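Local structure of Lmo1340 protein (Listeria monocytogenes, 4NLM) at residues 227-232 against 276-281; 233-238 against 245-250; 115-120 against 127-132; 147-152 against 165-170. The protein is of unknown function but is probably a surface lipoprotein of the YqgU-like family, built around a six-bladed beta propeller. One frame throughout, in Å; residues are numbered along the deposited sequence. Where two conformers were deposited one is given.

Interaction 1: 227-232 against 276-281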
# COMPACT_ATOMS: atom_id res chain seq x y z
N ALA A 227 10.52 -0.18 2.38
CA ALA A 227 9.58 -0.21 1.26
C ALA A 227 10.39 -0.02 -0.02
O ALA A 227 11.45 0.59 0.03
CB ALA A 227 8.48 0.85 1.41
N VAL A 228 9.84 -0.48 -1.13
CA VAL A 228 10.48 -0.32 -2.42
C VAL A 228 9.47 0.30 -3.38
O VAL A 228 8.29 -0.07 -3.41
CB VAL A 228 10.98 -1.68 -2.97
CG1 VAL A 228 11.66 -1.54 -4.33
CG2 VAL A 228 11.93 -2.31 -1.99
N HIS A 229 9.92 1.24 -4.18
CA HIS A 229 9.06 1.73 -5.24
C HIS A 229 9.92 2.49 -6.22
O HIS A 229 10.80 3.22 -5.81
CB HIS A 229 7.95 2.64 -4.73
CG HIS A 229 6.79 2.68 -5.64
ND1 HIS A 229 5.93 1.60 -5.78
CD2 HIS A 229 6.30 3.65 -6.43
CE1 HIS A 229 4.99 1.91 -6.64
NE2 HIS A 229 5.20 3.14 -7.07
N ASP A 230 9.59 2.35 -7.51
CA ASP A 230 10.27 3.11 -8.54
C ASP A 230 11.80 3.12 -8.41
O ASP A 230 12.47 4.15 -8.54
CB ASP A 230 9.67 4.51 -8.60
CG ASP A 230 8.27 4.53 -9.21
OD1 ASP A 230 7.77 3.51 -9.72
OD2 ASP A 230 7.65 5.62 -9.17
N ASN A 231 12.32 1.93 -8.15
CA ASN A 231 13.76 1.69 -8.05
C ASN A 231 14.43 2.34 -6.86
O ASN A 231 15.64 2.49 -6.82
CB ASN A 231 14.48 2.08 -9.35
CG ASN A 231 13.95 1.33 -10.57
OD1 ASN A 231 13.62 1.94 -11.58
ND2 ASN A 231 13.85 0.01 -10.46
N VAL A 232 13.63 2.75 -5.88
CA VAL A 232 14.15 3.34 -4.65
C VAL A 232 13.82 2.42 -3.49
O VAL A 232 12.69 1.98 -3.38
CB VAL A 232 13.56 4.73 -4.39
CG1 VAL A 232 14.03 5.29 -3.05
CG2 VAL A 232 13.94 5.65 -5.54
N ASP A 276 3.12 7.74 1.76
CA ASP A 276 2.57 7.33 0.46
C ASP A 276 3.44 6.24 -0.13
O ASP A 276 4.63 6.44 -0.37
CB ASP A 276 2.55 8.55 -0.45
CG ASP A 276 2.29 8.26 -1.91
OD1 ASP A 276 1.58 7.29 -2.22
OD2 ASP A 276 2.82 9.03 -2.74
N THR A 277 2.87 5.06 -0.32
CA THR A 277 3.62 3.95 -0.89
C THR A 277 4.03 4.17 -2.33
O THR A 277 4.94 3.51 -2.81
CB THR A 277 2.79 2.67 -0.75
OG1 THR A 277 1.54 2.85 -1.41
CG2 THR A 277 2.58 2.29 0.72
N ASN A 278 3.39 5.11 -3.00
CA ASN A 278 3.69 5.40 -4.37
C ASN A 278 4.76 6.50 -4.47
O ASN A 278 4.50 7.59 -4.99
CB ASN A 278 2.40 5.81 -5.05
CG ASN A 278 2.50 5.75 -6.55
OD1 ASN A 278 2.72 4.67 -7.16
ND2 ASN A 278 2.31 6.90 -7.18
N PHE A 279 5.93 6.26 -3.89
CA PHE A 279 7.01 7.23 -3.91
C PHE A 279 7.99 6.99 -5.05
O PHE A 279 8.00 5.92 -5.67
CB PHE A 279 7.74 7.27 -2.55
CG PHE A 279 8.37 5.96 -2.14
CD1 PHE A 279 9.63 5.59 -2.63
CD2 PHE A 279 7.73 5.08 -1.29
CE1 PHE A 279 10.21 4.41 -2.22
CE2 PHE A 279 8.31 3.89 -0.94
CZ PHE A 279 9.54 3.55 -1.41
N ASP A 280 8.80 8.01 -5.32
CA ASP A 280 9.82 7.90 -6.32
C ASP A 280 11.02 8.78 -5.94
O ASP A 280 11.04 9.40 -4.89
CB ASP A 280 9.24 8.19 -7.71
CG ASP A 280 8.71 9.60 -7.85
OD1 ASP A 280 9.36 10.54 -7.37
OD2 ASP A 280 7.65 9.78 -8.49
N LYS A 281 12.01 8.86 -6.82
CA LYS A 281 13.24 9.59 -6.54
C LYS A 281 13.01 11.07 -6.23
O LYS A 281 13.87 11.69 -5.63
CB LYS A 281 14.18 9.51 -7.73
CG LYS A 281 13.63 10.25 -8.93
CD LYS A 281 14.60 10.14 -10.11
CE LYS A 281 14.05 10.76 -11.39
NZ LYS A 281 15.03 10.76 -12.51
O HOH W 1 6.13 1.25 -1.79
O HOH W 2 12.51 6.91 -8.98

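Interaction 2: 233-238 against 245-250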
# COMPACT_ATOMS: atom_id res chain seq x y z
N LEU A 233 14.82 2.13 -2.67
CA LEU A 233 14.64 1.41 -1.44
C LEU A 233 14.62 2.44 -0.31
O LEU A 233 15.58 3.19 -0.09
CB LEU A 233 15.79 0.44 -1.18
CG LEU A 233 15.90 -0.19 0.20
CD1 LEU A 233 14.66 -1.03 0.52
CD2 LEU A 233 17.14 -1.04 0.39
N LEU A 234 13.50 2.49 0.39
CA LEU A 234 13.30 3.31 1.58
C LEU A 234 13.53 2.44 2.81
O LEU A 234 13.02 1.32 2.87
CB LEU A 234 11.86 3.80 1.65
CG LEU A 234 11.45 4.45 2.98
CD1 LEU A 234 12.14 5.80 3.14
CD2 LEU A 234 9.93 4.54 3.11
N THR A 235 14.34 2.91 3.73
CA THR A 235 14.49 2.27 5.01
C THR A 235 14.14 3.26 6.11
O THR A 235 14.34 4.47 5.98
CB THR A 235 15.88 1.67 5.27
OG1 THR A 235 16.86 2.69 5.19
CG2 THR A 235 16.22 0.58 4.25
N ILE A 236 13.64 2.73 7.22
CA ILE A 236 13.29 3.52 8.40
C ILE A 236 13.95 2.84 9.59
O ILE A 236 13.84 1.63 9.76
CB ILE A 236 11.77 3.61 8.60
CG1 ILE A 236 11.08 4.19 7.36
CG2 ILE A 236 11.42 4.45 9.82
CD1 ILE A 236 9.56 4.19 7.42
N GLU A 237 14.59 3.63 10.45
CA GLU A 237 15.26 3.12 11.61
C GLU A 237 15.26 4.19 12.71
O GLU A 237 15.21 5.37 12.42
CB GLU A 237 16.69 2.67 11.29
CG GLU A 237 17.62 3.82 10.97
CD GLU A 237 18.92 3.36 10.33
OE1 GLU A 237 19.89 3.07 11.05
OE2 GLU A 237 18.96 3.35 9.08
N LYS A 238 15.28 3.76 13.97
CA LYS A 238 15.41 4.71 15.06
C LYS A 238 16.77 5.35 14.95
O LYS A 238 17.71 4.74 14.47
CB LYS A 238 15.33 4.02 16.43
CG LYS A 238 13.95 3.52 16.82
CD LYS A 238 13.96 2.83 18.17
CE LYS A 238 14.61 3.67 19.26
NZ LYS A 238 14.61 2.99 20.59
N LEU A 245 14.89 7.91 11.41
CA LEU A 245 15.73 8.16 10.24
C LEU A 245 15.22 7.42 9.00
O LEU A 245 15.13 6.18 9.02
CB LEU A 245 17.14 7.73 10.57
CG LEU A 245 18.15 7.75 9.41
CD1 LEU A 245 18.33 9.12 8.80
CD2 LEU A 245 19.49 7.19 9.87
N TYR A 246 14.86 8.20 8.00
CA TYR A 246 14.40 7.73 6.70
C TYR A 246 15.56 7.84 5.72
O TYR A 246 16.02 8.95 5.45
CB TYR A 246 13.23 8.55 6.18
CG TYR A 246 11.95 8.48 6.98
CD1 TYR A 246 11.84 9.05 8.24
CD2 TYR A 246 10.82 7.92 6.45
CE1 TYR A 246 10.65 9.00 8.96
CE2 TYR A 246 9.65 7.85 7.17
CZ TYR A 246 9.56 8.39 8.41
OH TYR A 246 8.39 8.34 9.14
N ASP A 247 16.05 6.70 5.21
CA ASP A 247 17.12 6.68 4.22
C ASP A 247 16.57 6.23 2.87
O ASP A 247 15.71 5.35 2.79
CB ASP A 247 18.26 5.76 4.63
CG ASP A 247 19.23 6.39 5.61
OD1 ASP A 247 19.16 7.59 5.88
OD2 ASP A 247 20.13 5.65 6.08
N PHE A 248 17.10 6.84 1.82
CA PHE A 248 16.73 6.56 0.45
C PHE A 248 17.95 6.02 -0.27
O PHE A 248 19.01 6.66 -0.29
CB PHE A 248 16.22 7.84 -0.20
CG PHE A 248 15.00 8.41 0.51
CD1 PHE A 248 15.13 9.19 1.65
CD2 PHE A 248 13.73 8.14 0.03
CE1 PHE A 248 14.00 9.67 2.33
CE2 PHE A 248 12.61 8.64 0.68
CZ PHE A 248 12.75 9.40 1.83
N ARG A 249 17.79 4.85 -0.86
CA ARG A 249 18.86 4.18 -1.56
C ARG A 249 18.50 3.84 -3.00
O ARG A 249 17.35 3.48 -3.28
CB ARG A 249 19.19 2.87 -0.84
CG ARG A 249 20.01 3.01 0.42
CD ARG A 249 20.28 1.67 1.05
NE ARG A 249 21.18 1.73 2.21
CZ ARG A 249 20.80 2.04 3.44
NH1 ARG A 249 19.54 2.33 3.69
NH2 ARG A 249 21.69 2.05 4.42
N THR A 250 19.49 3.92 -3.90
CA THR A 250 19.28 3.53 -5.29
C THR A 250 19.32 2.01 -5.36
O THR A 250 19.76 1.37 -4.41
CB THR A 250 20.38 4.03 -6.23
OG1 THR A 250 20.40 5.45 -6.23
CG2 THR A 250 20.12 3.53 -7.65
O HOH W 3 17.35 2.98 2.15
O HOH W 4 16.88 4.10 7.57
O HOH W 5 20.25 3.09 6.64

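Interaction 3: 115-120 against 127-132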
# COMPACT_ATOMS: atom_id res chain seq x y z
N THR A 115 -11.03 -17.73 -3.35
CA THR A 115 -10.49 -17.64 -4.67
C THR A 115 -9.70 -16.37 -4.75
O THR A 115 -10.09 -15.32 -4.20
CB THR A 115 -11.66 -17.55 -5.70
OG1 THR A 115 -12.57 -18.65 -5.56
CG2 THR A 115 -11.16 -17.52 -7.09
N MSE A 116 -8.60 -16.44 -5.50
CA MSE A 116 -7.85 -15.26 -5.92
C MSE A 116 -8.12 -15.14 -7.39
O MSE A 116 -7.87 -16.08 -8.14
CB MSE A 116 -6.37 -15.35 -5.75
CG MSE A 116 -5.79 -15.61 -4.41
SE MSE A 116 -3.87 -16.09 -4.64
CE MSE A 116 -3.89 -16.34 -2.70
N ARG A 117 -8.68 -14.00 -7.80
CA ARG A 117 -8.96 -13.71 -9.19
C ARG A 117 -8.25 -12.47 -9.68
O ARG A 117 -8.14 -11.49 -8.93
CB ARG A 117 -10.44 -13.43 -9.41
CG ARG A 117 -11.35 -14.61 -9.17
CD ARG A 117 -12.79 -14.21 -9.44
NE ARG A 117 -13.70 -15.33 -9.26
CZ ARG A 117 -14.30 -15.64 -8.12
NH1 ARG A 117 -15.12 -16.68 -8.05
NH2 ARG A 117 -14.08 -14.90 -7.04
N ILE A 118 -7.79 -12.50 -10.94
CA ILE A 118 -7.27 -11.32 -11.58
C ILE A 118 -8.36 -10.89 -12.57
O ILE A 118 -8.79 -11.69 -13.41
CB ILE A 118 -5.97 -11.60 -12.35
CG1 ILE A 118 -4.93 -12.24 -11.43
CG2 ILE A 118 -5.45 -10.33 -13.01
CD1 ILE A 118 -4.57 -11.45 -10.20
N ILE A 119 -8.79 -9.63 -12.46
CA ILE A 119 -9.87 -9.10 -13.25
C ILE A 119 -9.39 -7.93 -14.07
O ILE A 119 -8.75 -7.02 -13.54
CB ILE A 119 -10.99 -8.63 -12.33
CG1 ILE A 119 -11.54 -9.83 -11.54
CG2 ILE A 119 -12.11 -7.93 -13.09
CD1 ILE A 119 -12.31 -9.50 -10.30
N ALA A 120 -9.69 -7.95 -15.37
CA ALA A 120 -9.29 -6.84 -16.24
C ALA A 120 -10.15 -5.61 -16.00
O ALA A 120 -11.37 -5.69 -16.00
CB ALA A 120 -9.35 -7.24 -17.71
N VAL A 127 -9.16 -12.71 -15.90
CA VAL A 127 -7.90 -13.04 -16.59
C VAL A 127 -7.31 -14.35 -16.07
O VAL A 127 -6.75 -15.13 -16.82
CB VAL A 127 -6.86 -11.90 -16.34
CG1 VAL A 127 -5.50 -12.26 -16.92
CG2 VAL A 127 -7.40 -10.59 -16.89
N ALA A 128 -7.46 -14.60 -14.77
CA ALA A 128 -6.89 -15.80 -14.15
C ALA A 128 -7.55 -16.00 -12.79
O ALA A 128 -8.07 -15.06 -12.20
CB ALA A 128 -5.39 -15.65 -13.98
N SER A 129 -7.49 -17.22 -12.30
CA SER A 129 -8.08 -17.53 -11.03
C SER A 129 -7.44 -18.77 -10.41
O SER A 129 -7.02 -19.67 -11.13
CB SER A 129 -9.57 -17.79 -11.25
OG SER A 129 -10.29 -17.98 -10.06
N ARG A 130 -7.38 -18.82 -9.09
CA ARG A 130 -6.96 -20.02 -8.39
C ARG A 130 -7.78 -20.15 -7.12
O ARG A 130 -8.15 -19.16 -6.50
CB ARG A 130 -5.45 -20.11 -8.11
CG ARG A 130 -4.87 -19.06 -7.19
CD ARG A 130 -3.39 -19.32 -6.94
NE ARG A 130 -3.13 -20.53 -6.15
CZ ARG A 130 -3.08 -20.56 -4.82
NH1 ARG A 130 -3.27 -19.44 -4.12
NH2 ARG A 130 -2.86 -21.70 -4.19
N ALA A 131 -8.09 -21.39 -6.79
CA ALA A 131 -8.89 -21.74 -5.64
C ALA A 131 -7.99 -22.01 -4.46
O ALA A 131 -6.92 -22.61 -4.61
CB ALA A 131 -9.73 -22.97 -5.95
N THR A 132 -8.46 -21.63 -3.28
CA THR A 132 -7.70 -21.84 -2.09
C THR A 132 -8.64 -21.90 -0.89
O THR A 132 -9.84 -22.05 -1.08
CB THR A 132 -6.58 -20.80 -1.95
OG1 THR A 132 -5.69 -21.21 -0.90
CG2 THR A 132 -7.13 -19.41 -1.71
O HOH W 6 -13.02 -17.97 -10.76

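Interaction 4: 147-152 against 165-170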
# COMPACT_ATOMS: atom_id res chain seq x y z
N GLU A 147 2.94 -10.08 -14.05
CA GLU A 147 2.34 -11.38 -14.14
C GLU A 147 2.52 -12.14 -12.81
O GLU A 147 1.93 -13.22 -12.59
CB GLU A 147 3.00 -12.15 -15.28
CG GLU A 147 2.66 -11.63 -16.69
CD GLU A 147 3.41 -10.38 -17.17
OE1 GLU A 147 4.47 -10.01 -16.62
OE2 GLU A 147 2.96 -9.75 -18.16
N LYS A 148 3.40 -11.64 -11.94
CA LYS A 148 3.74 -12.32 -10.70
C LYS A 148 3.19 -11.63 -9.46
O LYS A 148 3.41 -10.42 -9.27
CB LYS A 148 5.25 -12.36 -10.52
CG LYS A 148 5.99 -13.04 -11.63
CD LYS A 148 7.47 -13.10 -11.33
CE LYS A 148 8.21 -13.50 -12.60
NZ LYS A 148 9.64 -13.73 -12.31
N ILE A 149 2.51 -12.40 -8.61
CA ILE A 149 2.02 -11.92 -7.33
C ILE A 149 2.53 -12.87 -6.28
O ILE A 149 2.25 -14.09 -6.29
CB ILE A 149 0.49 -11.83 -7.30
CG1 ILE A 149 -0.02 -10.90 -8.39
CG2 ILE A 149 0.01 -11.30 -5.95
CD1 ILE A 149 -1.53 -10.85 -8.49
N MSE A 150 3.29 -12.33 -5.34
CA MSE A 150 3.79 -13.10 -4.23
C MSE A 150 2.85 -12.88 -3.06
O MSE A 150 2.28 -11.80 -2.89
CB MSE A 150 5.20 -12.61 -3.92
CG MSE A 150 5.85 -13.08 -2.63
SE MSE A 150 7.74 -12.55 -2.70
CE MSE A 150 7.62 -10.59 -2.50
N PHE A 151 2.66 -13.87 -2.21
CA PHE A 151 1.80 -13.73 -1.06
C PHE A 151 2.24 -14.57 0.10
O PHE A 151 2.80 -15.67 -0.05
CB PHE A 151 0.33 -13.96 -1.44
CG PHE A 151 0.07 -15.25 -2.11
CD1 PHE A 151 -0.29 -16.35 -1.36
CD2 PHE A 151 0.08 -15.37 -3.49
CE1 PHE A 151 -0.54 -17.57 -1.93
CE2 PHE A 151 -0.19 -16.59 -4.08
CZ PHE A 151 -0.50 -17.69 -3.30
N VAL A 152 1.98 -13.98 1.26
CA VAL A 152 2.25 -14.59 2.54
C VAL A 152 0.93 -15.08 3.11
O VAL A 152 -0.00 -14.28 3.28
CB VAL A 152 2.91 -13.58 3.49
CG1 VAL A 152 3.24 -14.25 4.82
CG2 VAL A 152 4.16 -12.98 2.85
N TRP A 165 2.80 -16.66 -7.34
CA TRP A 165 1.89 -17.07 -8.37
C TRP A 165 2.11 -16.31 -9.65
O TRP A 165 1.92 -15.10 -9.64
CB TRP A 165 0.47 -16.84 -7.89
CG TRP A 165 -0.63 -17.28 -8.84
CD1 TRP A 165 -0.64 -18.38 -9.64
CD2 TRP A 165 -1.92 -16.65 -9.01
NE1 TRP A 165 -1.86 -18.49 -10.30
CE2 TRP A 165 -2.65 -17.44 -9.92
CE3 TRP A 165 -2.52 -15.50 -8.47
CZ2 TRP A 165 -3.94 -17.10 -10.34
CZ3 TRP A 165 -3.81 -15.18 -8.87
CH2 TRP A 165 -4.51 -15.98 -9.78
N ASP A 166 2.57 -17.00 -10.70
CA ASP A 166 2.63 -16.40 -12.02
C ASP A 166 1.30 -16.77 -12.64
O ASP A 166 1.10 -17.92 -13.06
CB ASP A 166 3.78 -16.92 -12.88
CG ASP A 166 3.85 -16.21 -14.19
OD1 ASP A 166 2.77 -15.89 -14.75
OD2 ASP A 166 4.97 -15.93 -14.65
N TYR A 167 0.38 -15.82 -12.62
CA TYR A 167 -0.99 -16.14 -13.02
C TYR A 167 -1.16 -16.31 -14.51
O TYR A 167 -2.15 -16.85 -14.96
CB TYR A 167 -1.98 -15.13 -12.45
CG TYR A 167 -1.80 -13.71 -12.94
CD1 TYR A 167 -2.29 -13.32 -14.16
CD2 TYR A 167 -1.21 -12.75 -12.12
CE1 TYR A 167 -2.15 -11.99 -14.60
CE2 TYR A 167 -1.07 -11.44 -12.53
CZ TYR A 167 -1.53 -11.06 -13.77
OH TYR A 167 -1.38 -9.75 -14.17
N THR A 168 -0.18 -15.85 -15.28
CA THR A 168 -0.21 -16.00 -16.73
C THR A 168 0.25 -17.39 -17.15
O THR A 168 -0.13 -17.87 -18.21
CB THR A 168 0.59 -14.89 -17.44
OG1 THR A 168 2.00 -15.05 -17.23
CG2 THR A 168 0.15 -13.50 -17.06
N LEU A 169 1.05 -18.03 -16.30
CA LEU A 169 1.58 -19.36 -16.59
C LEU A 169 1.02 -20.45 -15.68
O LEU A 169 1.45 -21.60 -15.77
CB LEU A 169 3.10 -19.33 -16.48
CG LEU A 169 3.77 -18.40 -17.50
CD1 LEU A 169 5.28 -18.43 -17.34
CD2 LEU A 169 3.36 -18.75 -18.94
N ASP A 170 0.06 -20.11 -14.84
CA ASP A 170 -0.53 -21.06 -13.89
C ASP A 170 0.56 -21.77 -13.11
O ASP A 170 0.49 -22.99 -12.90
CB ASP A 170 -1.40 -22.08 -14.62
CG ASP A 170 -2.50 -21.44 -15.43
OD1 ASP A 170 -3.21 -20.59 -14.87
OD2 ASP A 170 -2.65 -21.79 -16.62

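Interaction 1: 227-232 against 276-281
His229 and Asp230, at the start of a type I' turn that runs from His229 to Val232, lie over the loop residues Phe279 and Asp280, with CA atoms 6.0 Å apart for His229 and Phe279; the two backbones are joined here through water, one molecule donating to Val228 O and Thr277 O, another donating to Asp230 O and accepting from Lys281 N. The first torsion of Phe279 sets CG between the backbone N and the carbonyl carbon (chi1 61°), which brings the ring against His229 CB, Ala227 and Val232. His229 CB sits over the middle of that ring, 3.8 Å from the Phe279 centroid. Ala227 CB reaches Phe279 CE2 at 3.8 Å, and Val232 CG1 touches Phe279 CE1. The imidazole of His229 turns an edge toward the same phenyl face, planes 60° apart. Asn278 CA and Thr277 O lie over one face of the imidazole, and Phe279 O meets its edge at CD2. In the conformer described, a weak, bent hydrogen bond of 2.9 Å runs from His229 NE2 to Asn278 OD1; the amide nitrogen of Asn278 is held by Ser328. Nearby, the carboxylates of Asp230 and Asp280 run side by side, nearly coplanar, with OD2 of Asp230 4.2 Å from OD2 of Asp280, a pairing that probably costs some electrostatic energy; Asp280 OD1 accepts from Asn282 N. The loop 276-281 thus bridges two parts of the propeller: Phe279 packs on Leu234 of strand 232-238, next to strand 225-229, while Asp276, Thr277 and Asn278 rest against Leu327 of strand 326-328.

Interaction 2: 233-238 against 245-250
Leu233 to Glu237 pair with Arg249 to Leu245 as an antiparallel beta hairpin within the YqgU-like beta-propeller domain, the axes of the two short strand segments 4.7 Å apart at closest. Leu233-Arg249, Thr235-Asp247 and Glu237-Leu245 are the hydrogen-bonded pairs, each closed by two backbone bonds. The tight side carries Leu234, Ile236, Tyr246 and Phe248. Leu234 CD1 lies over the Phe248 ring toward its rim, 4.1 Å from the centroid, and also meets the edge of Tyr246; Ile236 CD1 touches Tyr246 CE2 at 3.7 Å. Phe284, edge-to-face with Phe248, extends this apolar layer. The side of Thr235, Glu237, Asp247 and Arg249, shared with Leu233 and Leu245, is wetter, its polar groups linked by three waters. Arg249 stretches its chain from CG to NE over the strand pair, bringing the guanidinium edge to Thr235 OG1, with NH1 3.1 Å away. Asp247 OD1 is hydrogen-bonded to Ser258 OG and its OD2 to Asn255 ND2. Asp247 OD2 lies 4.0 Å from Glu237 OE2, a closeness of like charges probably eased by Asn255 and by a water that donates to both, at 2.6 Å from Asp247 OD2 and 2.8 Å from Glu237 OE2, while accepting from Arg249 NH2.

Interaction 3: 115-120 against 127-132
Met116, a selenomethionine, and Arg130 lie side by side on one face of an antiparallel hairpin, with SE 3.4 Å from Arg130 NH1 and near the plane of the guanidinium, at its edge. Arg130 gets there by placing CG between its backbone N and carbonyl carbon (chi1 64°) and then bending at chi3, which brings the guanidinium edge to SE. Ile118 and Ala128 continue this face, Ile118 CG1 standing 4.3 Å from Ala128 CB. Beneath them the backbone is bonded both ways between Met116 and Arg130. At the next hydrogen-bonded pair, Ile118 O receives Val127 N at 2.7 Å and, weakly, Ala128 N at 3.5 Å: a classic beta bulge, in which two residues stand against one. The extra residue puts Val127 CB 3.9 Å from Ile118 CG2 and its CG2 4.0 Å from Ala120 CB. On the other face, in the conformer of Arg117 described, Thr115 CG2 lies over the centre of the Arg117 guanidinium, and a water hydrogen-bonds to Ser129 OG at 2.8 Å and accepts weakly from Arg117 NE. Further out, Glu89 forms a salt bridge with Arg117 NH1. Trp165 and Phe151 of the next sheet pack on both Met116 and Arg130, while Tyr167 touches Ile118, Val127 and Ala128. The two faces therefore differ in chemistry. One, with the methionine side chain (here selenium-labelled), aliphatic and aromatic neighbours, is apolar apart from the guanidinium of Arg130 and forms the interface between successive propeller sheets; the other is polar and hydrated, its arginine charge probably balanced by Glu89.

Interaction 4: 147-152 against 165-170
Tyr167 sets CG between its backbone N and carbonyl carbon (chi1 63°), bringing its ring up to Glu147 and Ile149, while Asp166 holds CG opposite its own N (chi1 -176°), which places OD1 within reach of Thr168 and Leu169. Ile149 CD1 meets Tyr167 CE2 at 4.1 Å, and Glu147 CA lies off-centre above the tyrosine ring. Phe151 presents its edge instead, CE2 touching Trp165 CB at 3.9 Å. Trp165 is itself covered on one face by Tyr167 CB, which stands 3.4 Å above the middle of the indole. The backbones form the end of an antiparallel hairpin: Ile149 and Trp165 are bonded in both directions, and Tyr167 N adds a third bond of 3.0 Å to Glu147 O just where the second strand gives way to a turn. That turn is organised by Asp166 OD1 in an Asx motif. It takes the hydroxyl of Thr168 through its syn lone pair, at 2.7 Å from Thr168 OG1, and the amide Leu169 N from well above the carboxylate plane; two donors grip one oxygen, with Thr168 N adding a weak third. Lys148, on the same face as Asp166, carries its amine to a salt bridge with Asp187. The hairpin, strands 148-155 and 159-166, sits between two neighbours: Phe151, Trp165 and Tyr167 pack on strands 114-120 and 126-132, whereas Lys148 and Met150 reach strand 182-184 of the following sheet.

From the N terminus, interaction 3 closes first, joining strands 114-120 and 126-132 across a short hairpin loop. Interaction 4 follows in series, closing the hairpin of strands 148-155 and 159-166, and the two touch: strands 114-120 and 126-132 of one four-stranded sheet pack against the two middle strands of the next, the centres of the two contacts about 10 Å apart. Farther along, interaction 1 closes a loop of 43 residues between the turn after strand 225-229 and the segment 276-281, and interaction 2, the hairpin 233-238 with 245-250, is nested within it. These two also touch, through neighbouring strands of one sheet. Interactions 2 and 3 lie on opposite sides of the chain's centre, about 34 Å between centres.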